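Local coordinates for 5' nucleotidase family protein (Staphylococcus aureus subsp. aureus, PDB 4Q7F) that belongs to the 5'-nucleotidase family, pairing a calcineurin-like metallophosphoesterase domain that holds manganese and magnesium ions with a C-terminal domain characteristic of that family, at residues V204-F210 with I242-Q248. Numbering follows the deposited sequence.
Sequences VCYHGGF and IFITGHQ. With MG (magnesium ion), chain B.
V204 and F243 lie side by side on one face of the sheet, V204 CB 3.7 Å from F243 CD1. F210 slides past F243 in the opposite direction, its CE1 3.7 Å from F243 CE2, while its CZ meets CG2 of T245, whose OG1 bonds to I262 O. The rings of F243 and F210 suit this tightly packed, largely apolar end, presenting wide surfaces to V204, T245 and helix 229-236. On the other face C205 SG rests against CD1 of I244. V204 N bonds to I242 O, I244 N to V204 O and Y206 N to I244 O, a parallel ladder. With helix 229-236 between them, the strands form a beta-alpha-beta unit of the calcineurin-like phosphoesterase fold, with metal ligands at or just beyond the strands' C-terminal ends. There H207 NE2 (2.6 Å) and H247 ND1 (2.5 Å) bind magnesium in their ring planes, alongside D72 and N109. H207 CG is anti to the backbone N (chi1 -174°), extending the imidazole to the metal, and N70 O holds its ND1; H247 NE2 bonds to E226. G246 N donates to G208 O (3.0 Å), and glycine suits 208 and 209 because a CB would strike the Y206 ring and Q248 OE1, respectively. Partly exposed Q248 marks the more open side: its OE1 accepts from F210 N (2.9 Å) and its NE2 donates to F210 O, while a water on magnesium donates to H247 O.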
ATOM      1  N   VAL A 204       6.322 -18.625   8.843  1.00 27.41           N
ATOM      2  CA  VAL A 204       6.706 -17.239   8.865  1.00 26.49           C
ATOM      3  C   VAL A 204       5.614 -16.414   8.191  1.00 25.64           C
ATOM      4  O   VAL A 204       5.253 -16.693   7.032  1.00 26.39           O
ATOM      5  CB  VAL A 204       8.018 -16.999   8.086  1.00 26.90           C
ATOM      6  CG1 VAL A 204       8.317 -15.512   8.045  1.00 26.70           C
ATOM      7  CG2 VAL A 204       9.173 -17.764   8.716  1.00 28.19           C
ATOM      8  N   CYS A 205       5.071 -15.428   8.902  1.00 24.83           N
ATOM      9  CA  CYS A 205       4.079 -14.516   8.317  1.00 24.48           C
ATOM     10  C   CYS A 205       4.742 -13.158   8.236  1.00 24.27           C
ATOM     11  O   CYS A 205       4.849 -12.432   9.225  1.00 24.54           O
ATOM     12  CB  CYS A 205       2.787 -14.422   9.107  1.00 24.57           C
ATOM     13  SG  CYS A 205       1.857 -15.958   9.192  1.00 26.44           S
ATOM     14  N   TYR A 206       5.184 -12.829   7.032  1.00 23.55           N
ATOM     15  CA  TYR A 206       5.915 -11.613   6.767  1.00 22.57           C
ATOM     16  C   TYR A 206       5.122 -10.644   5.931  1.00 21.37           C
ATOM     17  O   TYR A 206       4.747 -10.963   4.809  1.00 20.36           O
ATOM     18  CB  TYR A 206       7.192 -12.020   6.031  1.00 24.21           C
ATOM     19  CG  TYR A 206       8.065 -10.905   5.493  1.00 24.98           C
ATOM     20  CD1 TYR A 206       8.420  -9.810   6.278  1.00 25.07           C
ATOM     21  CD2 TYR A 206       8.625 -11.010   4.225  1.00 26.04           C
ATOM     22  CE1 TYR A 206       9.269  -8.826   5.784  1.00 26.89           C
ATOM     23  CE2 TYR A 206       9.463 -10.040   3.727  1.00 27.49           C
ATOM     24  CZ  TYR A 206       9.786  -8.951   4.506  1.00 27.23           C
ATOM     25  OH  TYR A 206      10.627  -8.002   3.987  1.00 29.54           O
ATOM     26  N   HIS A 207       4.812  -9.472   6.484  1.00 20.45           N
ATOM     27  CA  HIS A 207       4.157  -8.487   5.690  1.00 20.02           C
ATOM     28  C   HIS A 207       5.261  -7.787   4.893  1.00 21.04           C
ATOM     29  O   HIS A 207       5.742  -6.752   5.289  1.00 20.60           O
ATOM     30  CB  HIS A 207       3.395  -7.456   6.475  1.00 19.84           C
ATOM     31  CG  HIS A 207       2.623  -6.554   5.578  1.00 20.21           C
ATOM     32  ND1 HIS A 207       1.363  -6.868   5.138  1.00 19.81           N
ATOM     33  CD2 HIS A 207       2.980  -5.426   4.924  1.00 20.73           C
ATOM     34  CE1 HIS A 207       0.941  -5.933   4.312  1.00 20.36           C
ATOM     35  NE2 HIS A 207       1.903  -5.051   4.162  1.00 21.49           N
ATOM     36  N   GLY A 208       5.668  -8.429   3.808  1.00 21.87           N
ATOM     37  CA  GLY A 208       6.709  -7.949   2.928  1.00 23.07           C
ATOM     38  C   GLY A 208       6.739  -8.964   1.801  1.00 23.55           C
ATOM     39  O   GLY A 208       6.040 -10.003   1.875  1.00 22.99           O
ATOM     40  N   GLY A 209       7.545  -8.696   0.781  1.00 23.22           N
ATOM     41  CA  GLY A 209       7.612  -9.577  -0.381  1.00 23.80           C
ATOM     42  C   GLY A 209       8.995 -10.011  -0.832  1.00 25.59           C
ATOM     43  O   GLY A 209       9.920 -10.154  -0.018  1.00 25.98           O
ATOM     44  N   PHE A 210       9.131 -10.195  -2.143  1.00 26.30           N
ATOM     45  CA  PHE A 210      10.348 -10.712  -2.732  1.00 27.70           C
ATOM     46  C   PHE A 210      11.051  -9.678  -3.585  1.00 28.26           C
ATOM     47  O   PHE A 210      10.451  -9.069  -4.478  1.00 27.18           O
ATOM     48  CB  PHE A 210      10.037 -11.969  -3.543  1.00 28.63           C
ATOM     49  CG  PHE A 210       9.311 -13.007  -2.746  1.00 28.81           C
ATOM     50  CD1 PHE A 210       9.967 -13.682  -1.728  1.00 29.39           C
ATOM     51  CD2 PHE A 210       7.968 -13.251  -2.952  1.00 28.75           C
ATOM     52  CE1 PHE A 210       9.301 -14.615  -0.953  1.00 30.12           C
ATOM     53  CE2 PHE A 210       7.288 -14.192  -2.174  1.00 29.78           C
ATOM     54  CZ  PHE A 210       7.957 -14.869  -1.173  1.00 29.00           C
ATOM     55  N   ILE A 242       6.228 -23.049   5.954  1.00 29.28           N
ATOM     56  CA  ILE A 242       5.280 -22.161   5.294  1.00 29.01           C
ATOM     57  C   ILE A 242       5.792 -20.726   5.392  1.00 28.22           C
ATOM     58  O   ILE A 242       6.148 -20.248   6.484  1.00 27.42           O
ATOM     59  CB  ILE A 242       3.868 -22.259   5.910  1.00 27.46           C
ATOM     60  CG1 ILE A 242       3.383 -23.721   5.938  1.00 28.90           C
ATOM     61  CG2 ILE A 242       2.883 -21.411   5.131  1.00 26.60           C
ATOM     62  CD1 ILE A 242       1.992 -23.894   6.520  1.00 28.09           C
ATOM     63  N   PHE A 243       5.827 -20.048   4.251  1.00 28.35           N
ATOM     64  CA  PHE A 243       6.336 -18.674   4.170  1.00 28.32           C
ATOM     65  C   PHE A 243       5.221 -17.820   3.577  1.00 27.62           C
ATOM     66  O   PHE A 243       4.983 -17.827   2.353  1.00 27.79           O
ATOM     67  CB  PHE A 243       7.608 -18.628   3.322  1.00 30.25           C
ATOM     68  CG  PHE A 243       8.429 -17.373   3.504  1.00 31.96           C
ATOM     69  CD1 PHE A 243       9.247 -17.221   4.618  1.00 33.28           C
ATOM     70  CD2 PHE A 243       8.420 -16.368   2.556  1.00 32.43           C
ATOM     71  CE1 PHE A 243      10.014 -16.075   4.791  1.00 35.54           C
ATOM     72  CE2 PHE A 243       9.178 -15.220   2.728  1.00 33.41           C
ATOM     73  CZ  PHE A 243       9.977 -15.070   3.846  1.00 33.98           C
ATOM     74  N   ILE A 244       4.509 -17.132   4.470  1.00 25.61           N
ATOM     75  CA  ILE A 244       3.388 -16.273   4.119  1.00 24.82           C
ATOM     76  C   ILE A 244       3.907 -14.865   3.927  1.00 24.03           C
ATOM     77  O   ILE A 244       4.648 -14.351   4.770  1.00 24.54           O
ATOM     78  CB  ILE A 244       2.276 -16.374   5.202  1.00 24.41           C
ATOM     79  CG1 ILE A 244       1.583 -17.725   5.045  1.00 24.70           C
ATOM     80  CG2 ILE A 244       1.248 -15.246   5.103  1.00 23.34           C
ATOM     81  CD1 ILE A 244       0.545 -18.054   6.124  1.00 24.74           C
ATOM     82  N   THR A 245       3.544 -14.268   2.792  1.00 23.23           N
ATOM     83  CA  THR A 245       3.984 -12.930   2.431  1.00 22.37           C
ATOM     84  C   THR A 245       2.828 -12.025   1.991  1.00 22.32           C
ATOM     85  O   THR A 245       1.697 -12.464   1.848  1.00 21.86           O
ATOM     86  CB  THR A 245       5.047 -12.986   1.315  1.00 22.67           C
ATOM     87  OG1 THR A 245       4.488 -13.538   0.122  1.00 22.21           O
ATOM     88  CG2 THR A 245       6.226 -13.794   1.754  1.00 23.49           C
ATOM     89  N   GLY A 246       3.128 -10.751   1.769  1.00 23.13           N
ATOM     90  CA  GLY A 246       2.112  -9.776   1.359  1.00 22.01           C
ATOM     91  C   GLY A 246       2.817  -8.537   0.853  1.00 22.01           C
ATOM     92  O   GLY A 246       3.896  -8.642   0.254  1.00 22.48           O
ATOM     93  N   HIS A 247       2.196  -7.373   1.079  1.00 21.76           N
ATOM     94  CA  HIS A 247       2.772  -6.059   0.777  1.00 22.02           C
ATOM     95  C   HIS A 247       2.888  -5.658  -0.672  1.00 22.69           C
ATOM     96  O   HIS A 247       2.614  -4.504  -1.011  1.00 21.55           O
ATOM     97  CB  HIS A 247       4.159  -5.934   1.441  1.00 22.37           C
ATOM     98  CG  HIS A 247       4.821  -4.611   1.240  1.00 22.29           C
ATOM     99  ND1 HIS A 247       4.295  -3.439   1.734  1.00 22.25           N
ATOM    100  CD2 HIS A 247       5.987  -4.273   0.636  1.00 23.16           C
ATOM    101  CE1 HIS A 247       5.095  -2.438   1.438  1.00 22.07           C
ATOM    102  NE2 HIS A 247       6.130  -2.915   0.769  1.00 22.70           N
ATOM    103  N   GLN A 248       3.329  -6.586  -1.519  1.00 22.92           N
ATOM    104  CA  GLN A 248       3.492  -6.292  -2.924  1.00 23.69           C
ATOM    105  C   GLN A 248       2.209  -6.512  -3.718  1.00 23.19           C
ATOM    106  O   GLN A 248       2.160  -6.136  -4.882  1.00 23.69           O
ATOM    107  CB  GLN A 248       4.632  -7.124  -3.504  1.00 24.83           C
ATOM    108  CG  GLN A 248       6.017  -6.779  -2.954  1.00 24.64           C
ATOM    109  CD  GLN A 248       7.086  -7.723  -3.509  1.00 24.98           C
ATOM    110  OE1 GLN A 248       6.881  -8.934  -3.554  1.00 24.19           O
ATOM    111  NE2 GLN A 248       8.210  -7.175  -3.942  1.00 25.26           N
TER
HETATM  112 MG    MG B 601       2.022  -2.961   2.684  1.00 21.04          MG
HETATM  113  O   HOH W   1       1.316  -2.618   0.502  1.00 20.85           O